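Local atomic coordinates of cutinase-like protein (Cryptococcus sp., PDB entry 2CZQ), a protein that probably hydrolyses carboxylic esters, as a cutinase-like enzyme of the alpha/beta hydrolase fold. Residues V10-R15 and Y44-T49; R15-P20 and Y84-A89; A58-I63 and V92-Q97. All coordinates share one frame; numbering follows the deposited sequence.

Contact 1: V10-R15 and Y44-T49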
loop_
_atom_site.group_PDB
_atom_site.type_symbol
_atom_site.label_atom_id
_atom_site.label_comp_id
_atom_site.label_asym_id
_atom_site.label_seq_id
_atom_site.Cartn_x
_atom_site.Cartn_y
_atom_site.Cartn_z
ATOM N N VAL A 10 7.931 -3.300 10.098
ATOM C CA VAL A 10 7.635 -1.898 9.865
ATOM C C VAL A 10 6.499 -1.805 8.858
ATOM O O VAL A 10 6.527 -2.459 7.807
ATOM C CB VAL A 10 8.861 -1.126 9.333
ATOM C CG1 VAL A 10 8.583 0.367 9.308
ATOM C CG2 VAL A 10 10.092 -1.415 10.173
ATOM N N LEU A 11 5.509 -0.991 9.206
ATOM C CA LEU A 11 4.420 -0.632 8.311
ATOM C C LEU A 11 4.813 0.699 7.690
ATOM O O LEU A 11 4.713 1.748 8.326
ATOM C CB LEU A 11 3.101 -0.529 9.087
ATOM C CG LEU A 11 2.754 -1.737 9.969
ATOM C CD1 LEU A 11 1.503 -1.470 10.790
ATOM C CD2 LEU A 11 2.584 -3.008 9.142
ATOM N N ILE A 12 5.335 0.635 6.469
ATOM C CA ILE A 12 5.765 1.826 5.757
ATOM C C ILE A 12 4.561 2.320 4.983
ATOM O O ILE A 12 4.054 1.611 4.110
ATOM C CB ILE A 12 6.933 1.503 4.790
ATOM C CG1 ILE A 12 8.193 1.092 5.565
ATOM C CG2 ILE A 12 7.208 2.692 3.854
ATOM C CD1 ILE A 12 9.332 0.583 4.692
ATOM N N ASN A 13 4.096 3.522 5.307
ATOM C CA ASN A 13 2.922 4.062 4.636
ATOM C C ASN A 13 3.220 5.393 3.979
ATOM O O ASN A 13 3.854 6.271 4.578
ATOM C CB ASN A 13 1.713 4.147 5.581
ATOM C CG ASN A 13 1.806 5.302 6.563
ATOM O OD1 ASN A 13 1.159 6.337 6.378
ATOM N ND2 ASN A 13 2.609 5.136 7.610
ATOM N N THR A 14 2.766 5.517 2.734
ATOM C CA THR A 14 2.968 6.713 1.939
ATOM C C THR A 14 1.609 7.345 1.667
ATOM O O THR A 14 0.694 6.699 1.138
ATOM C CB THR A 14 3.701 6.369 0.641
ATOM O OG1 THR A 14 4.894 5.643 0.958
ATOM C CG2 THR A 14 4.191 7.632 -0.061
ATOM N N ARG A 15 1.490 8.614 2.038
ATOM C CA ARG A 15 0.208 9.297 2.105
ATOM C C ARG A 15 -0.214 9.919 0.778
ATOM O O ARG A 15 0.557 9.971 -0.187
ATOM C CB ARG A 15 0.257 10.366 3.193
ATOM C CG ARG A 15 1.034 11.608 2.810
ATOM C CD ARG A 15 1.422 12.419 4.012
ATOM N NE ARG A 15 2.024 13.709 3.691
ATOM C CZ ARG A 15 3.302 13.895 3.392
ATOM N NH1 ARG A 15 4.141 12.867 3.334
ATOM N NH2 ARG A 15 3.749 15.120 3.156
ATOM N N TYR A 44 6.132 3.696 9.906
ATOM C CA TYR A 44 7.016 4.672 9.289
ATOM C C TYR A 44 6.261 5.436 8.219
ATOM O O TYR A 44 5.724 4.831 7.287
ATOM C CB TYR A 44 8.257 4.014 8.665
ATOM C CG TYR A 44 9.141 5.050 8.019
ATOM C CD1 TYR A 44 9.896 5.914 8.804
ATOM C CD2 TYR A 44 9.179 5.217 6.633
ATOM C CE1 TYR A 44 10.678 6.894 8.238
ATOM C CE2 TYR A 44 9.963 6.199 6.051
ATOM C CZ TYR A 44 10.715 7.035 6.865
ATOM O OH TYR A 44 11.512 8.023 6.344
ATOM N N ASN A 45 6.246 6.759 8.347
ATOM C CA ASN A 45 5.554 7.626 7.404
ATOM C C ASN A 45 6.533 8.184 6.386
ATOM O O ASN A 45 7.411 8.991 6.716
ATOM C CB ASN A 45 4.856 8.771 8.134
ATOM C CG ASN A 45 4.101 8.305 9.359
ATOM O OD1 ASN A 45 3.345 7.334 9.309
ATOM N ND2 ASN A 45 4.290 9.010 10.469
ATOM N N THR A 46 6.394 7.748 5.143
ATOM C CA THR A 46 7.293 8.178 4.084
ATOM C C THR A 46 7.393 9.696 4.033
ATOM O O THR A 46 6.378 10.399 4.068
ATOM C CB THR A 46 6.760 7.643 2.772
ATOM O OG1 THR A 46 6.745 6.215 2.859
ATOM C CG2 THR A 46 7.684 7.983 1.597
ATOM N N VAL A 47 8.622 10.197 3.947
ATOM C CA VAL A 47 8.859 11.630 3.913
ATOM C C VAL A 47 8.973 12.102 2.470
ATOM O O VAL A 47 9.880 11.700 1.741
ATOM C CB VAL A 47 10.121 12.022 4.705
ATOM C CG1 VAL A 47 10.352 13.523 4.623
ATOM C CG2 VAL A 47 9.994 11.584 6.156
ATOM N N TYR A 48 8.022 12.937 2.070
ATOM C CA TYR A 48 8.032 13.602 0.772
ATOM C C TYR A 48 6.981 14.692 0.804
ATOM O O TYR A 48 6.253 14.825 1.787
ATOM C CB TYR A 48 7.841 12.617 -0.396
ATOM C CG TYR A 48 6.431 12.158 -0.712
ATOM C CD1 TYR A 48 5.602 11.584 0.254
ATOM C CD2 TYR A 48 5.952 12.246 -2.022
ATOM C CE1 TYR A 48 4.313 11.151 -0.078
ATOM C CE2 TYR A 48 4.680 11.814 -2.361
ATOM C CZ TYR A 48 3.870 11.269 -1.393
ATOM O OH TYR A 48 2.617 10.842 -1.759
ATOM N N THR A 49 6.914 15.490 -0.254
ATOM C CA THR A 49 6.027 16.650 -0.246
ATOM C C THR A 49 4.558 16.288 -0.419
ATOM O O THR A 49 3.693 17.038 0.024
ATOM C CB THR A 49 6.406 17.656 -1.343
ATOM O OG1 THR A 49 6.488 16.972 -2.598
ATOM C CG2 THR A 49 7.794 18.260 -1.110
HETATM O O HOH W 1 3.741 9.902 3.528
HETATM O O HOH W 2 1.744 17.336 2.901
#
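The backbones of L11, N13, Y44 and T46 zip two parallel strands together. Y44 N donates to L11 O, N13 N to Y44 O at 2.9 Å, and T46 N to N13 O, so the ladder runs one step past the end of strand 41-45.

Two side-chain bonds flank this ladder. On one face of the sheet N13 and N45 lie side by side, pointing the same way, with their amide planes 77° apart; N13 ND2 reaches N45 OD1 at 2.9 Å, nearly straight at the hydrogen (164°), in the carbonyl plane and on a lone pair. The hydroxyls T14 OG1 and T46 OG1 meet at 2.7 Å, and either could be the donor.

Beyond the strands, R15 and Y48 are joined in both directions. Y48 OH donates to R15 O at 2.7 Å. R15 CG lies between its backbone N and carbonyl carbon (chi1 75°), and the chain runs extended from CG to NE; NH2 gives a bond of 2.9 Å to Y48 O and NH1 adds a weak one. Water 1 accepts from R15 N and NH1 and donates to T46 O. R15 NE turns back to E19 O.

Apolar contact is thinner. V10 CG1 touches Y44 CB at 3.7 Å, I12 CG2 sits at the edge of the Y44 ring, and T14 CG2 comes within 3.5 Å of Y48 CE1. Y44 OH bonds to D62 of helix 57-73.

Regular pairing within a beta-alpha-beta unit thus gives way to side-chain bonds where the strands end: carbonyl oxygens and water offset the burial of the R15 guanidinium, making its charged form likely.

Contact 2: R15-P20 and Y84-A89. With EDO (1,2-ethanediol), chain D.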
loop_
_atom_site.group_PDB
_atom_site.type_symbol
_atom_site.label_atom_id
_atom_site.label_comp_id
_atom_site.label_asym_id
_atom_site.label_seq_id
_atom_site.Cartn_x
_atom_site.Cartn_y
_atom_site.Cartn_z
ATOM N N ARG A 15 1.490 8.614 2.038
ATOM C CA ARG A 15 0.208 9.297 2.105
ATOM C C ARG A 15 -0.214 9.919 0.778
ATOM O O ARG A 15 0.557 9.971 -0.187
ATOM C CB ARG A 15 0.257 10.366 3.193
ATOM C CG ARG A 15 1.034 11.608 2.810
ATOM C CD ARG A 15 1.422 12.419 4.012
ATOM N NE ARG A 15 2.024 13.709 3.691
ATOM C CZ ARG A 15 3.302 13.895 3.392
ATOM N NH1 ARG A 15 4.141 12.867 3.334
ATOM N NH2 ARG A 15 3.749 15.120 3.156
ATOM N N GLY A 16 -1.456 10.389 0.747
ATOM C CA GLY A 16 -1.994 11.068 -0.414
ATOM C C GLY A 16 -1.680 12.553 -0.444
ATOM O O GLY A 16 -1.312 13.164 0.571
ATOM N N THR A 17 -1.836 13.132 -1.631
ATOM C CA THR A 17 -1.708 14.569 -1.853
ATOM C C THR A 17 -2.456 15.349 -0.787
ATOM O O THR A 17 -3.631 15.079 -0.521
ATOM C CB THR A 17 -2.289 14.933 -3.225
ATOM O OG1 THR A 17 -1.708 14.092 -4.232
ATOM C CG2 THR A 17 -1.919 16.366 -3.623
ATOM N N GLY A 18 -1.772 16.316 -0.180
ATOM C CA GLY A 18 -2.401 17.217 0.764
ATOM C C GLY A 18 -2.488 16.733 2.193
ATOM O O GLY A 18 -2.733 17.535 3.090
ATOM N N GLU A 19 -2.307 15.440 2.431
ATOM C CA GLU A 19 -2.305 14.969 3.814
ATOM C C GLU A 19 -1.078 15.539 4.512
ATOM O O GLU A 19 -0.010 15.604 3.907
ATOM C CB GLU A 19 -2.262 13.451 3.865
ATOM C CG GLU A 19 -3.483 12.772 3.275
ATOM C CD GLU A 19 -3.610 11.349 3.768
ATOM O OE1 GLU A 19 -3.080 10.437 3.100
ATOM O OE2 GLU A 19 -4.209 11.156 4.849
ATOM N N PRO A 20 -1.203 15.972 5.766
ATOM C CA PRO A 20 -0.024 16.441 6.502
ATOM C C PRO A 20 1.023 15.340 6.604
ATOM O O PRO A 20 0.678 14.160 6.693
ATOM C CB PRO A 20 -0.584 16.771 7.889
ATOM C CG PRO A 20 -2.023 17.047 7.647
ATOM C CD PRO A 20 -2.434 16.088 6.569
ATOM N N TYR A 84 -1.602 5.240 -0.341
ATOM C CA TYR A 84 -2.902 5.810 -0.679
ATOM C C TYR A 84 -2.725 6.896 -1.729
ATOM O O TYR A 84 -1.960 7.841 -1.529
ATOM C CB TYR A 84 -3.540 6.409 0.578
ATOM C CG TYR A 84 -4.777 7.253 0.333
ATOM C CD1 TYR A 84 -5.819 6.810 -0.493
ATOM C CD2 TYR A 84 -4.897 8.509 0.923
ATOM C CE1 TYR A 84 -6.953 7.594 -0.712
ATOM C CE2 TYR A 84 -6.012 9.299 0.710
ATOM C CZ TYR A 84 -7.037 8.843 -0.107
ATOM O OH TYR A 84 -8.141 9.643 -0.301
ATOM N N SER A 85 -3.452 6.765 -2.841
ATOM C CA SER A 85 -3.517 7.811 -3.862
ATOM C C SER A 85 -2.107 8.082 -4.407
ATOM O O SER A 85 -1.466 7.142 -4.882
ATOM C CB SER A 85 -4.238 9.050 -3.325
ATOM O OG SER A 85 -4.646 9.873 -4.393
ATOM N N GLN A 86 -1.594 9.308 -4.332
ATOM C CA GLN A 86 -0.222 9.549 -4.775
ATOM C C GLN A 86 0.755 8.560 -4.123
ATOM O O GLN A 86 1.708 8.099 -4.756
ATOM C CB GLN A 86 0.216 10.985 -4.491
ATOM C CG GLN A 86 1.635 11.237 -4.983
ATOM C CD GLN A 86 2.091 12.684 -5.007
ATOM O OE1 GLN A 86 3.196 12.942 -5.465
ATOM N NE2 GLN A 86 1.279 13.615 -4.508
ATOM N N GLY A 87 0.519 8.245 -2.853
ATOM C CA GLY A 87 1.364 7.309 -2.129
ATOM C C GLY A 87 1.301 5.889 -2.657
ATOM O O GLY A 87 2.276 5.144 -2.552
ATOM N N ALA A 88 0.155 5.504 -3.213
ATOM C CA ALA A 88 0.043 4.214 -3.885
ATOM C C ALA A 88 0.927 4.188 -5.132
ATOM O O ALA A 88 1.650 3.220 -5.354
ATOM C CB ALA A 88 -1.409 3.894 -4.230
ATOM N N ALA A 89 0.879 5.251 -5.934
ATOM C CA ALA A 89 1.734 5.354 -7.111
ATOM C C ALA A 89 3.210 5.305 -6.711
ATOM O O ALA A 89 4.005 4.587 -7.318
ATOM C CB ALA A 89 1.421 6.620 -7.892
HETATM C C1 EDO D . -7.154 12.899 -1.814
HETATM O O1 EDO D . -7.170 14.216 -1.306
HETATM C C2 EDO D . -6.022 12.135 -1.173
HETATM O O2 EDO D . -4.775 12.663 -1.569
HETATM O O HOH W 3 -3.461 12.088 -3.815
#
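G16 packs its CA against the turn from Y84 to Q86, 3.4 Å from Y84 O. With no side chain, it can come this close, S85 CB lying 4.2 Å from G16 CA. G87, also without a side chain, lies beside R15 O, its N 3.2 Å away. E19 OE1 meets the edge of the Y84 ring, 3.4 Å from CD2, the carboxylate standing 89° to the ring. The same oxygen accepts from G16 N at 2.9 Å through its anti lone pair, and S24 and A25 also bond to this carboxylate. Q86 CG is anti to the backbone N (chi1 -179°) and the chain stays extended; its buried NE2 bonds to T17 OG1 at 3.0 Å and also to D51 O.

The other side is looser and wet. Water 3 links T17 N, S85 OG and the O2 of an ethanediol, probably from the crystallisation liquor, which donates to T17 O.

The backbone of S85 is consistent with a nucleophile elbow, and its OG bonds to H180 NE2, as in a Ser-His-Asp triad. Through G16 and E19 the loop following strand 9-14 lies against the junction of strand 78-84 and helix 86-98, with Y84 reaching I114 of strand 108-114.

Contact 3: A58-I63 and V92-Q97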
loop_
_atom_site.group_PDB
_atom_site.type_symbol
_atom_site.label_atom_id
_atom_site.label_comp_id
_atom_site.label_asym_id
_atom_site.label_seq_id
_atom_site.Cartn_x
_atom_site.Cartn_y
_atom_site.Cartn_z
ATOM N N ALA A 58 10.659 11.479 -4.582
ATOM C CA ALA A 58 11.205 11.524 -3.227
ATOM C C ALA A 58 10.507 10.516 -2.311
ATOM O O ALA A 58 11.124 9.972 -1.398
ATOM C CB ALA A 58 11.133 12.927 -2.651
ATOM N N GLY A 59 9.223 10.267 -2.553
ATOM C CA GLY A 59 8.479 9.276 -1.794
ATOM C C GLY A 59 8.977 7.874 -2.079
ATOM O O GLY A 59 9.283 7.114 -1.160
ATOM N N THR A 60 9.075 7.527 -3.357
ATOM C CA THR A 60 9.625 6.237 -3.747
ATOM C C THR A 60 11.011 6.020 -3.135
ATOM O O THR A 60 11.304 4.952 -2.597
ATOM C CB THR A 60 9.690 6.167 -5.275
ATOM O OG1 THR A 60 8.353 6.167 -5.802
ATOM C CG2 THR A 60 10.363 4.869 -5.760
ATOM N N ALA A 61 11.863 7.038 -3.227
ATOM C CA ALA A 61 13.221 6.932 -2.702
ATOM C C ALA A 61 13.225 6.693 -1.196
ATOM O O ALA A 61 14.038 5.915 -0.693
ATOM C CB ALA A 61 14.033 8.165 -3.047
ATOM N N ASP A 62 12.325 7.354 -0.473
ATOM C CA ASP A 62 12.310 7.229 0.974
ATOM C C ASP A 62 11.740 5.888 1.441
ATOM O O ASP A 62 12.180 5.353 2.458
ATOM C CB ASP A 62 11.597 8.410 1.619
ATOM C CG ASP A 62 11.857 8.498 3.090
ATOM O OD1 ASP A 62 13.049 8.544 3.486
ATOM O OD2 ASP A 62 10.914 8.515 3.906
ATOM N N ILE A 63 10.780 5.331 0.701
ATOM C CA ILE A 63 10.317 3.967 0.968
ATOM C C ILE A 63 11.505 3.004 0.917
ATOM O O ILE A 63 11.733 2.202 1.829
ATOM C CB ILE A 63 9.264 3.529 -0.076
ATOM C CG1 ILE A 63 7.963 4.319 0.079
ATOM C CG2 ILE A 63 8.983 2.023 0.030
ATOM C CD1 ILE A 63 7.056 4.199 -1.147
ATOM N N VAL A 92 4.006 1.692 -5.965
ATOM C CA VAL A 92 4.096 0.916 -7.197
ATOM C C VAL A 92 5.457 1.121 -7.868
ATOM O O VAL A 92 6.106 0.158 -8.279
ATOM C CB VAL A 92 2.945 1.282 -8.158
ATOM C CG1 VAL A 92 3.190 0.712 -9.549
ATOM C CG2 VAL A 92 1.614 0.799 -7.598
ATOM N N VAL A 93 5.889 2.372 -7.963
ATOM C CA VAL A 93 7.166 2.666 -8.597
ATOM C C VAL A 93 8.329 2.103 -7.777
ATOM O O VAL A 93 9.313 1.626 -8.347
ATOM C CB VAL A 93 7.297 4.170 -8.916
ATOM C CG1 VAL A 93 8.663 4.499 -9.516
ATOM C CG2 VAL A 93 6.189 4.579 -9.884
ATOM N N ALA A 94 8.200 2.101 -6.449
ATOM C CA ALA A 94 9.187 1.416 -5.613
ATOM C C ALA A 94 9.284 -0.064 -5.975
ATOM O O ALA A 94 10.384 -0.605 -6.072
ATOM C CB ALA A 94 8.880 1.589 -4.126
ATOM N N LEU A 95 8.147 -0.724 -6.190
ATOM C CA LEU A 95 8.169 -2.140 -6.568
ATOM C C LEU A 95 8.899 -2.337 -7.889
ATOM O O LEU A 95 9.683 -3.278 -8.049
ATOM C CB LEU A 95 6.761 -2.717 -6.684
ATOM C CG LEU A 95 5.783 -2.483 -5.531
ATOM C CD1 LEU A 95 4.507 -3.269 -5.773
ATOM C CD2 LEU A 95 6.390 -2.837 -4.173
ATOM N N GLN A 96 8.634 -1.439 -8.836
ATOM C CA GLN A 96 9.274 -1.492 -10.144
ATOM C C GLN A 96 10.793 -1.372 -10.027
ATOM O O GLN A 96 11.533 -2.034 -10.755
ATOM C CB GLN A 96 8.718 -0.394 -11.053
ATOM C CG GLN A 96 7.232 -0.552 -11.359
ATOM C CD GLN A 96 6.619 0.678 -12.011
ATOM O OE1 GLN A 96 7.275 1.710 -12.163
ATOM N NE2 GLN A 96 5.348 0.574 -12.384
ATOM N N GLN A 97 11.251 -0.537 -9.099
ATOM C CA GLN A 97 12.678 -0.326 -8.885
ATOM C C GLN A 97 13.324 -1.436 -8.064
ATOM O O GLN A 97 14.483 -1.774 -8.299
ATOM C CB GLN A 97 12.925 1.017 -8.208
ATOM C CG GLN A 97 12.674 2.189 -9.132
ATOM C CD GLN A 97 12.987 3.523 -8.493
ATOM O OE1 GLN A 97 13.733 3.599 -7.518
ATOM N NE2 GLN A 97 12.419 4.587 -9.048
#
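T60 fits its side chain against V93, A94 and Q97, and most of this helix-to-helix contact is its work. The axes of the short segments 58-63 and 92-97 pass 8.9 Å apart and cross at -58°. The small side chain of A94 lets them come near: the CA atoms of T60 and A94 are 5.2 Å apart.

Van der Waals contact carries the interface. T60 OG1 lies beside the backbone N and anti to the carbonyl carbon (chi1 -66°), which leaves CG2 anti to the backbone N; this methyl lies on the A94 backbone, 3.6 Å from A94 N, and also touches A94 CB at 4.0 Å. About one turn further along helix 57-73, I63 adds a methyl, CG2 standing 4.2 Å from A94 CB, so this one CB is met by both residues. V93 crosses T60 at about a right angle, its CB 3.8 Å from T60 OG1. At the exposed margin the Q97 amide comes up to the T60 methyl, NE2 at 3.9 Å from CG2.

The polar component comes from just before segment 92-97: T60 OG1 hydrogen-bonds to A90 O, tying the hydroxyl to the backbone of the same helix that its methyl packs on.

Both helices lie on one side of the parallel sheet. A94 and Q97 also touch I64 of helix 57-73, I63 reaches back to T46 after strand 41-45, and V92 and L95 pack on strand 108-114.

Contacts 1 and 2 share R15 and have centres about 9 Å apart; the centre of contact 3 lies about 11 Å from that of contact 1 and 13 Å from that of contact 2. Along the chain, contact 1 closes before contact 3 opens, while contact 2 spans 63 intervening residues and alternates with both. Contact 1 pairs neighbouring strands of the parallel sheet, contact 2 sets the following loop on the likely nucleophile elbow, and contact 3 joins helix 57-73 to helix 86-98, the helix that starts at that elbow. T14 O meets Y84 N at 3.1 Å, and V47 N bonds to D62 OD2. Sheet edge, elbow and helix layer are thus knitted into one alpha/beta hydrolase framework.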